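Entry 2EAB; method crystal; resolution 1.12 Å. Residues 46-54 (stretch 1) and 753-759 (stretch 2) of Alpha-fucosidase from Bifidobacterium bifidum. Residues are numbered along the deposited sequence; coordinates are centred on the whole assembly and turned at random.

Stretch 1, residues 46-54: RWQQTTLPF
Stretch 2, residues 753-759: MYANLFD

Asn 756 is the centre of this contact, a buried side chain that answers carbonyls at and just past a helix end that have no backbone partner within the stretch. Its ND2 donates to Thr 51 O at 2.9 Å and to Gln 48 O at 3.0 Å, while its backbone N donates to Gln 49 O at 3.1 Å. An amide suits the site because one nitrogen carries two hydrogens for two carbonyls; chi1 is p (61°) and chi2 -1°. Asn 756 OD1 accepts from Phe 758 N at 3.0 Å, bracing its own loop.

Stretch 1 is helical through Thr 50 (phi/psi -130/-19). Thr 51 leaves at -87/160, and strand follows from Leu 52 to Phe 54. Both threonines are p rotamers whose hydroxyls turn back on the helix, Thr 50 OG1 to Arg 46 O at 2.7 Å and Thr 51 OG1 to Trp 47 O at 2.8 Å. Stretch 2 makes a type I turn, Tyr 754 to Leu 757, with Ala 755 at -61/-28 and Asn 756 at -90/12; Leu 757 N donates to Tyr 754 O at 2.8 Å, and Tyr 754 N to Phe 758 O at 2.9 Å. Leu 757 is at 64/18, its CB pointing away; those of Tyr 754, Ala 755, Asn 756 and Phe 758 point toward stretch 1. In register, the CA atoms of Gln 49 and Tyr 754 lie 5.0 Å apart, as do those of Thr 50 and Asn 756.

A water joins the stretches, donating to Gln 49 OE1 at 2.8 Å and accepting from Ala 755 N at 3.0 Å.

Two aromatic rings pack beside this polar centre. Gln 49 (m, t) lays its CG over the Tyr 754 ring (chi1 -69°, chi2 -38°), 3.5 Å from the centroid, a CH-pi contact. Phe 758 (chi1 -90°, chi2 -12°) brings its edge to Gln 48 O, 3.4 Å from CD2, and its CE1 packs 3.7 Å from Pro 53 CG. Together the stretches bury 505 Å².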

# COMPACT_ATOMS: atom_id res chain seq x y z
N ARG A 46 -5.19 22.73 4.57
CA ARG A 46 -6.60 22.61 4.21
C ARG A 46 -6.78 21.53 3.15
O ARG A 46 -7.70 20.71 3.24
CB ARG A 46 -7.18 23.94 3.75
CG ARG A 46 -8.70 23.92 3.55
CD ARG A 46 -9.46 24.07 4.87
NE ARG A 46 -9.28 25.40 5.47
CZ ARG A 46 -9.72 25.75 6.67
NH1 ARG A 46 -10.39 24.88 7.43
NH2 ARG A 46 -9.50 26.97 7.12
N TRP A 47 -5.90 21.53 2.14
CA TRP A 47 -5.95 20.52 1.08
C TRP A 47 -6.01 19.10 1.66
O TRP A 47 -6.89 18.30 1.30
CB TRP A 47 -4.76 20.66 0.12
CG TRP A 47 -4.72 19.50 -0.84
CD1 TRP A 47 -5.40 19.38 -2.01
CD2 TRP A 47 -4.00 18.27 -0.67
NE1 TRP A 47 -5.14 18.16 -2.60
CE2 TRP A 47 -4.29 17.46 -1.79
CE3 TRP A 47 -3.12 17.78 0.30
CZ2 TRP A 47 -3.75 16.17 -1.95
CZ3 TRP A 47 -2.58 16.50 0.15
CH2 TRP A 47 -2.90 15.72 -0.97
N GLN A 48 -5.07 18.78 2.54
CA GLN A 48 -4.92 17.39 2.99
C GLN A 48 -6.05 16.93 3.90
O GLN A 48 -6.32 15.73 3.99
CB GLN A 48 -3.58 17.15 3.68
CG GLN A 48 -3.43 17.84 5.03
CD GLN A 48 -2.20 17.39 5.78
OE1 GLN A 48 -1.60 16.35 5.48
NE2 GLN A 48 -1.83 18.16 6.80
N GLN A 49 -6.71 17.87 4.58
CA GLN A 49 -7.73 17.51 5.56
C GLN A 49 -9.15 17.50 5.02
O GLN A 49 -10.04 16.90 5.62
CB GLN A 49 -7.66 18.42 6.80
CG GLN A 49 -6.31 18.38 7.50
CD GLN A 49 -6.37 18.75 8.98
OE1 GLN A 49 -7.39 18.57 9.65
NE2 GLN A 49 -5.26 19.25 9.49
N THR A 50 -9.37 18.16 3.88
CA THR A 50 -10.74 18.49 3.47
C THR A 50 -11.16 18.14 2.04
O THR A 50 -12.35 18.08 1.76
CB THR A 50 -11.07 19.99 3.71
OG1 THR A 50 -10.35 20.79 2.76
CG2 THR A 50 -10.72 20.45 5.12
N THR A 51 -10.20 17.93 1.14
CA THR A 51 -10.54 17.71 -0.26
C THR A 51 -10.83 16.24 -0.56
O THR A 51 -10.44 15.35 0.19
CB THR A 51 -9.44 18.24 -1.21
OG1 THR A 51 -8.23 17.51 -1.01
CG2 THR A 51 -9.20 19.74 -0.97
N LEU A 52 -11.53 15.99 -1.67
CA LEU A 52 -12.01 14.65 -1.97
C LEU A 52 -11.34 14.09 -3.22
O LEU A 52 -11.42 14.69 -4.29
CB LEU A 52 -13.54 14.65 -2.09
CG LEU A 52 -14.29 14.95 -0.78
CD1 LEU A 52 -15.77 15.18 -1.02
CD2 LEU A 52 -14.07 13.82 0.23
N PRO A 53 -10.65 12.94 -3.06
CA PRO A 53 -9.83 12.38 -4.12
C PRO A 53 -10.57 11.46 -5.10
O PRO A 53 -11.50 10.74 -4.72
CB PRO A 53 -8.80 11.56 -3.35
CG PRO A 53 -9.55 11.06 -2.17
CD PRO A 53 -10.54 12.16 -1.82
N PHE A 54 -10.12 11.49 -6.34
CA PHE A 54 -10.54 10.52 -7.34
C PHE A 54 -9.39 10.35 -8.33
O PHE A 54 -8.51 11.21 -8.44
CB PHE A 54 -11.82 10.98 -8.05
CG PHE A 54 -11.64 12.20 -8.91
CD1 PHE A 54 -11.42 12.06 -10.27
CD2 PHE A 54 -11.67 13.48 -8.37
CE1 PHE A 54 -11.23 13.17 -11.08
CE2 PHE A 54 -11.47 14.60 -9.17
CZ PHE A 54 -11.26 14.44 -10.53
N MET A 753 -7.54 10.19 11.52
CA MET A 753 -8.33 10.43 10.32
C MET A 753 -8.72 11.89 10.20
O MET A 753 -9.25 12.48 11.15
CB MET A 753 -9.60 9.57 10.33
CG MET A 753 -9.33 8.09 10.16
SD MET A 753 -8.92 7.71 8.45
CE MET A 753 -10.55 7.44 7.82
N TYR A 754 -8.45 12.49 9.04
CA TYR A 754 -8.90 13.84 8.76
C TYR A 754 -10.39 13.83 8.35
O TYR A 754 -10.99 12.75 8.20
CB TYR A 754 -8.05 14.48 7.66
CG TYR A 754 -6.61 14.81 8.02
CD1 TYR A 754 -6.28 15.31 9.29
CD2 TYR A 754 -5.59 14.67 7.08
CE1 TYR A 754 -4.96 15.64 9.60
CE2 TYR A 754 -4.27 15.00 7.39
CZ TYR A 754 -3.96 15.48 8.65
OH TYR A 754 -2.65 15.79 8.94
N ALA A 755 -10.96 15.01 8.17
CA ALA A 755 -12.38 15.15 7.83
C ALA A 755 -12.77 14.49 6.51
O ALA A 755 -13.92 14.07 6.34
CB ALA A 755 -12.79 16.62 7.82
N ASN A 756 -11.81 14.39 5.59
CA ASN A 756 -11.99 13.70 4.31
C ASN A 756 -11.63 12.21 4.38
O ASN A 756 -11.50 11.55 3.35
CB ASN A 756 -11.16 14.39 3.23
CG ASN A 756 -9.67 14.36 3.52
OD1 ASN A 756 -9.23 13.84 4.55
ND2 ASN A 756 -8.87 14.92 2.62
N LEU A 757 -11.45 11.72 5.61
CA LEU A 757 -11.08 10.34 5.90
C LEU A 757 -9.71 9.90 5.38
O LEU A 757 -9.42 8.70 5.29
CB LEU A 757 -12.19 9.35 5.51
CG LEU A 757 -13.57 9.64 6.12
CD1 LEU A 757 -14.54 8.52 5.81
CD2 LEU A 757 -13.49 9.90 7.63
N PHE A 758 -8.85 10.87 5.06
CA PHE A 758 -7.44 10.58 4.85
C PHE A 758 -6.78 10.22 6.18
O PHE A 758 -6.91 10.94 7.17
CB PHE A 758 -6.70 11.77 4.24
CG PHE A 758 -6.66 11.79 2.72
CD1 PHE A 758 -7.05 10.69 1.95
CD2 PHE A 758 -6.17 12.92 2.07
CE1 PHE A 758 -6.99 10.73 0.54
CE2 PHE A 758 -6.11 12.98 0.68
CZ PHE A 758 -6.51 11.88 -0.09
N ASP A 759 -6.06 9.10 6.18
CA ASP A 759 -5.23 8.71 7.31
C ASP A 759 -4.11 9.72 7.49
O ASP A 759 -3.55 10.23 6.51
CB ASP A 759 -4.64 7.32 7.05
CG ASP A 759 -3.61 6.91 8.08
OD1 ASP A 759 -3.99 6.42 9.16
OD2 ASP A 759 -2.39 7.05 7.80
O HOH W 1 -9.92 17.50 9.48